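Local structure of effector protein MavE (Legionella pneumophila subsp. pneumophila, 6PIR) at residues Phe10-Leu15 / Lys128-Lys133; Phe17-Leu22 / Glu121-Ile126; Asp30-Phe35 / Ile69-Ala74; Asp55-Glu60 / Leu105-Thr110. The protein acts as a virulence effector indispensable for endoplasmic reticulum-mediated remodelling of the Legionella-containing vacuole, for evasion of lysosomes and for replication inside host macrophages and amoebae. One frame throughout, in Å; residues are numbered along the deposited sequence. Where two conformers were deposited one is given.

Contact 1 of 4, residues Phe10-Leu15 / Lys128-Lys133; sequences FLINSL and KELIAK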
# COMPACT_ATOMS: atom_id res chain seq x y z
N PHE A 10 -2.07 -0.99 10.48
CA PHE A 10 -1.04 -0.89 9.46
C PHE A 10 -1.67 -0.72 8.08
O PHE A 10 -1.21 0.09 7.26
CB PHE A 10 -0.17 -2.13 9.49
CG PHE A 10 1.05 -2.03 8.65
CD1 PHE A 10 2.25 -1.60 9.21
CD2 PHE A 10 1.03 -2.37 7.31
CE1 PHE A 10 3.41 -1.49 8.43
CE2 PHE A 10 2.17 -2.27 6.53
CZ PHE A 10 3.37 -1.83 7.09
N LEU A 11 -2.71 -1.49 7.80
CA LEU A 11 -3.41 -1.38 6.53
C LEU A 11 -4.02 -0.00 6.38
O LEU A 11 -3.94 0.60 5.31
CB LEU A 11 -4.50 -2.46 6.45
CG LEU A 11 -4.04 -3.91 6.32
CD1 LEU A 11 -5.25 -4.82 6.55
CD2 LEU A 11 -3.38 -4.19 4.96
N ILE A 12 -4.71 0.49 7.41
CA ILE A 12 -5.37 1.79 7.30
C ILE A 12 -4.35 2.89 6.99
O ILE A 12 -4.56 3.76 6.12
CB ILE A 12 -6.14 2.10 8.59
CG1 ILE A 12 -7.39 1.21 8.67
CG2 ILE A 12 -6.49 3.56 8.66
CD1 ILE A 12 -7.97 1.22 10.01
N ASN A 13 -3.22 2.88 7.69
CA ASN A 13 -2.22 3.94 7.46
C ASN A 13 -1.54 3.79 6.11
O ASN A 13 -1.18 4.79 5.45
CB ASN A 13 -1.20 3.92 8.58
CG ASN A 13 -1.77 4.40 9.87
OD1 ASN A 13 -2.65 5.25 9.88
ND2 ASN A 13 -1.26 3.87 10.97
N SER A 14 -1.31 2.54 5.71
CA SER A 14 -0.70 2.26 4.41
C SER A 14 -1.62 2.71 3.28
O SER A 14 -1.16 3.31 2.30
CB SER A 14 -0.40 0.77 4.34
OG SER A 14 0.57 0.44 5.31
N LEU A 15 -2.92 2.42 3.40
CA LEU A 15 -3.88 2.87 2.42
C LEU A 15 -3.97 4.38 2.37
O LEU A 15 -4.06 4.95 1.28
CB LEU A 15 -5.25 2.26 2.72
CG LEU A 15 -5.25 0.75 2.57
CD1 LEU A 15 -6.67 0.26 2.85
CD2 LEU A 15 -4.73 0.31 1.23
N LYS A 128 -12.09 3.11 4.64
CA LYS A 128 -13.26 3.57 5.37
C LYS A 128 -13.94 2.42 6.12
O LYS A 128 -14.37 2.60 7.27
CB LYS A 128 -14.25 4.24 4.42
CG LYS A 128 -13.78 5.61 3.86
N GLU A 129 -14.03 1.23 5.50
CA GLU A 129 -14.66 0.09 6.14
C GLU A 129 -13.88 -0.35 7.37
O GLU A 129 -14.46 -0.59 8.45
CB GLU A 129 -14.80 -1.06 5.14
CG GLU A 129 -15.79 -0.78 4.02
CD GLU A 129 -15.46 -1.58 2.80
OE1 GLU A 129 -14.62 -2.48 2.91
OE2 GLU A 129 -15.97 -1.26 1.72
N LEU A 130 -12.56 -0.47 7.23
CA LEU A 130 -11.74 -0.88 8.37
C LEU A 130 -11.82 0.14 9.48
O LEU A 130 -11.96 -0.23 10.66
CB LEU A 130 -10.28 -1.10 7.95
CG LEU A 130 -10.08 -2.45 7.26
CD1 LEU A 130 -8.64 -2.60 6.75
CD2 LEU A 130 -10.44 -3.59 8.21
N ILE A 131 -11.78 1.43 9.14
CA ILE A 131 -11.83 2.46 10.16
C ILE A 131 -13.16 2.40 10.90
O ILE A 131 -13.20 2.50 12.13
CB ILE A 131 -11.59 3.84 9.54
CG1 ILE A 131 -10.13 3.95 9.14
CG2 ILE A 131 -11.94 4.93 10.52
CD1 ILE A 131 -9.86 5.15 8.36
N ALA A 132 -14.25 2.21 10.15
CA ALA A 132 -15.57 2.09 10.75
C ALA A 132 -15.61 0.95 11.76
O ALA A 132 -16.24 1.07 12.82
CB ALA A 132 -16.61 1.87 9.66
N LYS A 133 -14.91 -0.16 11.49
CA LYS A 133 -14.97 -1.24 12.46
C LYS A 133 -13.88 -1.17 13.52
O LYS A 133 -13.89 -1.97 14.46
CB LYS A 133 -14.91 -2.60 11.75

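Contact 2 of 4, residues Phe17-Leu22 / Glu121-Ile126; sequences FLETIL and ENSSQI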
# COMPACT_ATOMS: atom_id res chain seq x y z
N PHE A 17 -1.49 6.50 2.93
CA PHE A 17 -0.34 6.97 2.15
C PHE A 17 -0.46 6.59 0.68
O PHE A 17 -0.07 7.37 -0.19
CB PHE A 17 0.96 6.43 2.70
CG PHE A 17 1.47 7.17 3.88
CD1 PHE A 17 1.72 8.55 3.81
CD2 PHE A 17 1.68 6.52 5.07
CE1 PHE A 17 2.19 9.23 4.91
CE2 PHE A 17 2.20 7.21 6.16
CZ PHE A 17 2.44 8.58 6.07
N LEU A 18 -0.96 5.38 0.39
CA LEU A 18 -1.20 4.96 -1.00
C LEU A 18 -2.10 5.96 -1.71
O LEU A 18 -1.80 6.41 -2.83
CB LEU A 18 -1.83 3.56 -1.03
CG LEU A 18 -2.21 3.05 -2.44
CD1 LEU A 18 -1.01 2.89 -3.38
CD2 LEU A 18 -3.00 1.69 -2.31
N GLU A 19 -3.22 6.31 -1.09
CA GLU A 19 -4.15 7.25 -1.72
C GLU A 19 -3.52 8.62 -1.89
O GLU A 19 -3.74 9.29 -2.91
CB GLU A 19 -5.44 7.37 -0.90
CG GLU A 19 -6.32 6.15 -0.90
CD GLU A 19 -7.29 6.16 0.30
OE1 GLU A 19 -7.86 7.24 0.55
OE2 GLU A 19 -7.38 5.14 1.03
N THR A 20 -2.76 9.07 -0.88
CA THR A 20 -2.09 10.36 -0.95
C THR A 20 -1.09 10.40 -2.12
O THR A 20 -1.11 11.33 -2.95
CB THR A 20 -1.40 10.62 0.40
OG1 THR A 20 -2.38 10.68 1.46
CG2 THR A 20 -0.60 11.94 0.41
N ILE A 21 -0.26 9.36 -2.24
CA ILE A 21 0.73 9.30 -3.31
C ILE A 21 0.02 9.27 -4.66
O ILE A 21 0.40 9.98 -5.60
CB ILE A 21 1.65 8.08 -3.11
CG1 ILE A 21 2.45 8.26 -1.81
CG2 ILE A 21 2.62 7.91 -4.30
CD1 ILE A 21 3.16 6.97 -1.36
N LEU A 22 -1.07 8.51 -4.76
CA LEU A 22 -1.81 8.47 -6.01
C LEU A 22 -2.65 9.72 -6.26
O LEU A 22 -3.28 9.84 -7.31
CB LEU A 22 -2.71 7.22 -6.03
CG LEU A 22 -1.87 5.94 -5.99
CD1 LEU A 22 -2.75 4.68 -5.95
CD2 LEU A 22 -0.85 5.91 -7.16
N GLU A 121 -9.68 4.74 -5.39
CA GLU A 121 -11.05 4.62 -4.88
C GLU A 121 -11.28 3.29 -4.16
O GLU A 121 -11.92 3.26 -3.11
CB GLU A 121 -12.03 4.87 -6.01
CG GLU A 121 -11.99 6.35 -6.41
CD GLU A 121 -12.51 6.58 -7.81
OE1 GLU A 121 -12.78 5.55 -8.47
OE2 GLU A 121 -12.63 7.75 -8.24
N ASN A 122 -10.76 2.19 -4.71
CA ASN A 122 -10.76 0.91 -4.00
C ASN A 122 -10.17 1.10 -2.60
O ASN A 122 -10.77 0.70 -1.59
CB ASN A 122 -9.93 -0.15 -4.76
CG ASN A 122 -10.56 -0.60 -6.09
OD1 ASN A 122 -11.76 -0.40 -6.35
ND2 ASN A 122 -9.74 -1.21 -6.97
N SER A 123 -9.01 1.76 -2.54
CA SER A 123 -8.32 1.98 -1.28
C SER A 123 -9.17 2.79 -0.32
O SER A 123 -9.28 2.45 0.86
CB SER A 123 -6.97 2.67 -1.55
OG SER A 123 -6.26 2.83 -0.35
N SER A 124 -9.76 3.89 -0.80
CA SER A 124 -10.56 4.73 0.08
C SER A 124 -11.71 3.94 0.70
O SER A 124 -11.99 4.08 1.90
CB SER A 124 -11.11 5.94 -0.66
OG SER A 124 -11.99 5.53 -1.69
N GLN A 125 -12.40 3.10 -0.10
CA GLN A 125 -13.52 2.31 0.42
C GLN A 125 -13.05 1.28 1.44
O GLN A 125 -13.65 1.14 2.52
CB GLN A 125 -14.25 1.61 -0.73
CG GLN A 125 -15.15 2.55 -1.54
CD GLN A 125 -16.44 2.87 -0.81
OE1 GLN A 125 -17.33 2.03 -0.72
NE2 GLN A 125 -16.53 4.09 -0.27
N ILE A 126 -11.97 0.55 1.13
CA ILE A 126 -11.44 -0.46 2.04
C ILE A 126 -11.02 0.19 3.37
O ILE A 126 -11.30 -0.34 4.46
CB ILE A 126 -10.27 -1.19 1.37
CG1 ILE A 126 -10.76 -2.02 0.17
CG2 ILE A 126 -9.42 -2.01 2.37
CD1 ILE A 126 -9.59 -2.53 -0.70

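Contact 3 of 4, residues Asp30-Phe35 / Ile69-Ala74; sequences DAIHHF and IAEAIA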
# COMPACT_ATOMS: atom_id res chain seq x y z
N ASP A 30 7.73 11.64 -7.40
CA ASP A 30 9.17 11.42 -7.47
C ASP A 30 9.86 11.95 -6.22
O ASP A 30 10.84 11.35 -5.75
CB ASP A 30 9.78 12.08 -8.70
CG ASP A 30 9.33 11.44 -10.02
OD1 ASP A 30 8.85 10.30 -9.99
OD2 ASP A 30 9.51 12.08 -11.08
N ALA A 31 9.38 13.08 -5.67
CA ALA A 31 9.95 13.61 -4.43
C ALA A 31 9.73 12.66 -3.25
O ALA A 31 10.62 12.45 -2.41
CB ALA A 31 9.36 14.99 -4.14
N ILE A 32 8.53 12.08 -3.18
CA ILE A 32 8.20 11.10 -2.14
C ILE A 32 9.09 9.88 -2.27
O ILE A 32 9.66 9.39 -1.29
CB ILE A 32 6.72 10.70 -2.22
CG1 ILE A 32 5.82 11.90 -1.95
CG2 ILE A 32 6.46 9.56 -1.21
CD1 ILE A 32 4.32 11.68 -2.29
N HIS A 33 9.23 9.38 -3.50
CA HIS A 33 10.13 8.27 -3.76
C HIS A 33 11.55 8.59 -3.29
O HIS A 33 12.21 7.77 -2.63
CB HIS A 33 10.13 7.90 -5.25
CG HIS A 33 10.90 6.64 -5.52
ND1 HIS A 33 10.44 5.40 -5.13
CD2 HIS A 33 12.14 6.45 -6.01
CE1 HIS A 33 11.35 4.49 -5.43
NE2 HIS A 33 12.39 5.10 -5.96
N HIS A 34 12.04 9.78 -3.66
CA HIS A 34 13.37 10.18 -3.28
C HIS A 34 13.53 10.16 -1.77
O HIS A 34 14.56 9.71 -1.25
CB HIS A 34 13.62 11.57 -3.84
CG HIS A 34 14.94 12.15 -3.44
ND1 HIS A 34 16.12 11.44 -3.54
CD2 HIS A 34 15.26 13.35 -2.92
CE1 HIS A 34 17.11 12.19 -3.11
NE2 HIS A 34 16.62 13.36 -2.73
N PHE A 35 12.48 10.59 -1.05
CA PHE A 35 12.53 10.62 0.40
C PHE A 35 12.60 9.22 1.00
O PHE A 35 13.27 9.01 2.02
CB PHE A 35 11.30 11.36 0.95
CG PHE A 35 11.19 11.30 2.44
CD1 PHE A 35 11.97 12.13 3.24
CD2 PHE A 35 10.29 10.43 3.05
CE1 PHE A 35 11.88 12.06 4.64
CE2 PHE A 35 10.20 10.36 4.43
CZ PHE A 35 10.97 11.18 5.22
N ILE A 69 3.06 1.67 -3.26
CA ILE A 69 2.94 0.70 -2.17
C ILE A 69 4.24 0.63 -1.36
O ILE A 69 4.21 0.58 -0.13
CB ILE A 69 2.57 -0.69 -2.71
CG1 ILE A 69 1.11 -0.73 -3.20
CG2 ILE A 69 2.78 -1.74 -1.63
CD1 ILE A 69 0.05 -0.72 -2.08
N ALA A 70 5.39 0.53 -2.05
CA ALA A 70 6.66 0.43 -1.34
C ALA A 70 6.90 1.67 -0.50
O ALA A 70 7.35 1.57 0.66
CB ALA A 70 7.81 0.17 -2.31
N GLU A 71 6.52 2.84 -1.02
CA GLU A 71 6.69 4.09 -0.29
C GLU A 71 5.75 4.14 0.90
O GLU A 71 6.13 4.62 1.97
CB GLU A 71 6.43 5.28 -1.21
CG GLU A 71 7.57 5.49 -2.22
CD GLU A 71 7.12 6.09 -3.54
OE1 GLU A 71 6.03 6.69 -3.63
OE2 GLU A 71 7.86 5.97 -4.52
N ALA A 72 4.53 3.65 0.72
CA ALA A 72 3.57 3.61 1.80
C ALA A 72 4.07 2.72 2.93
O ALA A 72 4.03 3.12 4.10
CB ALA A 72 2.21 3.10 1.29
N ILE A 73 4.58 1.54 2.60
CA ILE A 73 5.11 0.63 3.62
C ILE A 73 6.28 1.29 4.36
O ILE A 73 6.37 1.22 5.60
CB ILE A 73 5.53 -0.71 2.99
CG1 ILE A 73 4.31 -1.45 2.45
CG2 ILE A 73 6.30 -1.57 3.98
CD1 ILE A 73 4.67 -2.59 1.56
N ALA A 74 7.21 1.90 3.62
CA ALA A 74 8.33 2.62 4.22
C ALA A 74 7.84 3.67 5.20
O ALA A 74 8.35 3.76 6.33
CB ALA A 74 9.16 3.27 3.10

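Contact 4 of 4, residues Asp55-Glu60 / Leu105-Thr110; sequences DDWSKE and LLTANT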
# COMPACT_ATOMS: atom_id res chain seq x y z
N ASP A 55 -1.36 -8.55 -16.85
CA ASP A 55 -1.10 -8.46 -18.29
C ASP A 55 -1.95 -7.41 -18.98
O ASP A 55 -1.62 -7.03 -20.12
CB ASP A 55 -1.30 -9.81 -18.96
CG ASP A 55 -0.33 -10.84 -18.45
OD1 ASP A 55 0.76 -10.44 -17.97
OD2 ASP A 55 -0.63 -12.04 -18.55
N ASP A 56 -2.98 -6.90 -18.31
CA ASP A 56 -3.79 -5.79 -18.78
C ASP A 56 -3.32 -4.45 -18.23
O ASP A 56 -3.94 -3.43 -18.54
CB ASP A 56 -5.26 -5.98 -18.40
CG ASP A 56 -5.90 -7.13 -19.10
OD1 ASP A 56 -5.66 -7.30 -20.31
OD2 ASP A 56 -6.66 -7.88 -18.45
N TRP A 57 -2.28 -4.43 -17.41
CA TRP A 57 -1.72 -3.20 -16.86
C TRP A 57 -0.51 -2.76 -17.69
O TRP A 57 0.35 -3.58 -18.01
CB TRP A 57 -1.28 -3.41 -15.41
CG TRP A 57 -2.39 -3.43 -14.35
CD1 TRP A 57 -3.45 -4.29 -14.26
CD2 TRP A 57 -2.52 -2.51 -13.27
NE1 TRP A 57 -4.21 -3.99 -13.15
CE2 TRP A 57 -3.66 -2.90 -12.52
CE3 TRP A 57 -1.75 -1.43 -12.82
CZ2 TRP A 57 -4.07 -2.21 -11.37
CZ3 TRP A 57 -2.17 -0.74 -11.68
CH2 TRP A 57 -3.31 -1.14 -10.97
N SER A 58 -0.43 -1.47 -18.00
CA SER A 58 0.78 -0.95 -18.64
C SER A 58 1.95 -0.97 -17.66
O SER A 58 1.77 -0.99 -16.44
CB SER A 58 0.56 0.47 -19.14
OG SER A 58 0.41 1.38 -18.07
N LYS A 59 3.17 -0.98 -18.21
CA LYS A 59 4.36 -0.93 -17.36
C LYS A 59 4.35 0.32 -16.49
O LYS A 59 4.72 0.27 -15.31
CB LYS A 59 5.63 -1.00 -18.23
CG LYS A 59 6.94 -0.69 -17.47
CD LYS A 59 8.21 -0.78 -18.34
CE LYS A 59 8.53 0.56 -18.97
NZ LYS A 59 9.95 0.64 -19.46
N GLU A 60 3.93 1.44 -17.04
CA GLU A 60 3.95 2.68 -16.28
C GLU A 60 2.97 2.63 -15.11
O GLU A 60 3.27 3.15 -14.03
CB GLU A 60 3.63 3.86 -17.19
CG GLU A 60 4.76 4.14 -18.15
CD GLU A 60 6.06 4.58 -17.46
OE1 GLU A 60 6.02 5.52 -16.62
OE2 GLU A 60 7.11 4.00 -17.80
N LEU A 105 -6.72 -7.23 -4.07
CA LEU A 105 -7.98 -6.51 -3.92
C LEU A 105 -7.88 -5.12 -4.51
O LEU A 105 -8.75 -4.68 -5.26
CB LEU A 105 -8.36 -6.42 -2.45
CG LEU A 105 -8.89 -7.68 -1.84
CD1 LEU A 105 -9.10 -7.43 -0.36
CD2 LEU A 105 -10.20 -8.05 -2.54
N LEU A 106 -6.83 -4.40 -4.13
CA LEU A 106 -6.67 -3.02 -4.57
C LEU A 106 -6.54 -2.91 -6.08
O LEU A 106 -6.97 -1.90 -6.66
CB LEU A 106 -5.43 -2.41 -3.89
CG LEU A 106 -5.46 -2.19 -2.38
CD1 LEU A 106 -4.05 -1.98 -1.90
CD2 LEU A 106 -6.35 -1.02 -1.97
N THR A 107 -5.95 -3.92 -6.74
CA THR A 107 -5.70 -3.86 -8.18
C THR A 107 -6.79 -4.53 -9.01
O THR A 107 -6.68 -4.60 -10.24
CB THR A 107 -4.35 -4.51 -8.50
OG1 THR A 107 -4.35 -5.87 -8.07
CG2 THR A 107 -3.20 -3.75 -7.81
N ALA A 108 -7.87 -4.96 -8.37
CA ALA A 108 -8.98 -5.61 -9.05
C ALA A 108 -9.98 -4.57 -9.54
O ALA A 108 -10.13 -3.52 -8.93
CB ALA A 108 -9.68 -6.59 -8.11
N ASN A 109 -10.68 -4.90 -10.65
CA ASN A 109 -11.80 -4.11 -11.18
C ASN A 109 -11.42 -2.67 -11.47
O ASN A 109 -12.21 -1.75 -11.24
CB ASN A 109 -13.03 -4.12 -10.26
CG ASN A 109 -13.58 -5.50 -10.06
OD1 ASN A 109 -13.79 -6.23 -11.02
ND2 ASN A 109 -13.85 -5.86 -8.81
N THR A 110 -10.19 -2.45 -11.93
CA THR A 110 -9.79 -1.08 -12.23
C THR A 110 -10.23 -0.67 -13.63
O THR A 110 -10.35 -1.49 -14.55
CB THR A 110 -8.28 -0.87 -12.08
OG1 THR A 110 -7.56 -1.70 -13.02
CG2 THR A 110 -7.86 -1.15 -10.62

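Contact 1 of 4, residues Phe10-Leu15 / Lys128-Lys133
L11 opens the contact by setting its methyl CD1 against CD1 of L130 at 4.1 Å, a loose meeting of two branched ends. I12, one residue on, does most of the work and lies level with L130, their CA atoms 7.0 Å apart. Its longer branch reaches across the gap: CG1 rests 3.8 Å from L130 CB, and the terminal CD1 continues to I131, 3.6 Å from CG1 of that residue. The shorter branch of I12 is used as well. With CG1 beside the backbone N (chi1 -72°), CG2 falls beside the carbonyl carbon and lies 3.7 Å from I131 CD1, so the two isoleucines engage through both branches of I12. All these partners are aliphatic, and the two segments hold each other by van der Waals packing alone. S14 turns its hydroxyl back into its own helix, giving OG to F10 O at 2.7 Å from 35° above the carbonyl plane, while S14 N also donates to that oxygen. L15 then points toward the partner helix but packs earlier on it, against I126 and, a further turn back, S123. The two short helical axes run antiparallel but well inclined, at 140° and 9.7 Å apart. Helix 5-21 is thereby enclosed on several sides: helix 115-134 covers I12, helix 85-106 receives L11 through L98 and Y102, and helix 59-77 meets F10 and S14 through V76.

Contact 2 of 4, residues Phe17-Leu22 / Glu121-Ile126
S123 faces E19 across the helix pair, and its hydroxyl makes the one hydrogen bond between the segments, OG donating to E19 OE2 at 2.9 Å. The hydroxyl is delivered by a first torsion that sets OG anti to the backbone N (chi1 -177°), and the carboxylate receives it on the anti lone pair of OE2, the one turned away from OE1. The same serine packs closely on the stem of the glutamate, with OG 3.4 Å from E19 CG. It also meets L18, whose methyl CD2 stands 4.0 Å from the S123 hydroxyl oxygen, so this polar bond lies next to aliphatic carbon. S124 follows, and its CB packs 3.7 Å from E19 OE1, the oxygen that also meets R127. That arginine, a turn beyond S123 on helix 115-134, is the strongest polar partner of E19, its NH2 forming a salt bridge with OE1. With OE2 taking the S123 hydroxyl and OE1 the salt bridge, the rotation of the group would be fixed, and the arginine probably favours the charged form of a buried glutamate. Beyond, I126 leans on Y102 and L106. The short axes run at 149° to each other, 9.4 Å apart, with E19 and S123 in register. This is antiparallel helix packing in an all-helical bundle, the part of MavE that precedes its C-terminal transmembrane helix, with a buried Ser-Glu hydrogen bond between the two helices and R127 in salt bridge to the glutamate.

Contact 3 of 4, residues Asp30-Phe35 / Ile69-Ala74
A histidine-carboxylate hydrogen bond between H33 and E71 fastens helix 26-36 to helix 59-77. H33 ND1 donates to E71 OE2 at 2.7 Å, and the acceptor sits almost in the plane of the imidazole, at its edge. The bond is nevertheless bent, with an N-H...O angle of 140°, because the oxygen is displaced toward the root of the ring and comes within 3.1 Å of H33 CB. E71 offers the anti lone pair of OE2, pointing away from OE1, and its carboxylate plane is turned 60° from that of the ring. The first torsion of the histidine, with CG opposite the backbone N (chi1 -172°), brings ND1 round to the glutamate. E71 reaches over with its chain bent about the CB-CG bond. Its second oxygen, OE1, lies against carbon: the branch methyl CG2 of I32 is 3.8 Å away, and I21 of helix 5-21 packs beside it. A carboxylate buried among aliphatic groups in this way gains from the nearby imidazole, which would probably be drawn toward its protonated state. On helix 59-77, A70 and I73, which precede and follow E71 in sequence, touch Y45, the tyrosine of the NPxY motif (N42 to Y45). The His-carboxylate bond thus joins helix 26-36 to helix 59-77 in this all-helical fold, close to the loop that bears the motif.

Contact 4 of 4, residues Asp55-Glu60 / Leu105-Thr110
The indole of W57 has the carbonyl oxygen of T107 at its edge, in the ring plane, 3.7 Å from CZ2. Two threonines come in obliquely beside it: T107 CB lies 3.7 Å from CZ2, and T110 OG1 is 3.9 Å from the same carbon. The pi system also engages R115 in a cation-pi interaction, while I51, K62 and V119 complete the surroundings of the ring. Although NE1 is the polar atom of the indole, it stands 3.9 Å from T107 O and makes no hydrogen bond to it; the contact is one of packing. Both threonines carry OG1 between their backbone N and carbonyl carbon (chi1 59° for T107), which leaves each CG2 methyl beside the ring, that of T110 4.0 Å from CZ2. Their hydroxyls have partners outside the two segments: T107 OG1 bonds to V103 O and to T52 N, and T110 OG1 to R115 NH1. R115 therefore serves the indole, T110 and also D56 O, so that one guanidinium group ties together both segments. Immediately after W57, S58 acts as N-cap of helix 59-77, its OG bonding to D61 N. The motif here is a helix N-cap preceded by a tryptophan that packs on T107 and T110, residues lying between helices 85-106 and 115-134 of the bundle.

Starting from the N terminus, helix 5-21 supplies the first segments of contacts 1 and 2, and both close on helix 115-134 near the end of the chain. Contact 2 lies within the span of contact 1, and contacts 3 and 4 both lie within that of contact 2. Contact 3 closes the shorter loop from helix 26-36 to helix 59-77; contact 4 starts inside it, at 55-60, and ends outside it, at 105-110, so these two cross. L15, L106, S123 and I126 connect contacts 1, 2 and 4, and I21 joins contact 2 to contact 3. Together they bind all five helices into one compact body.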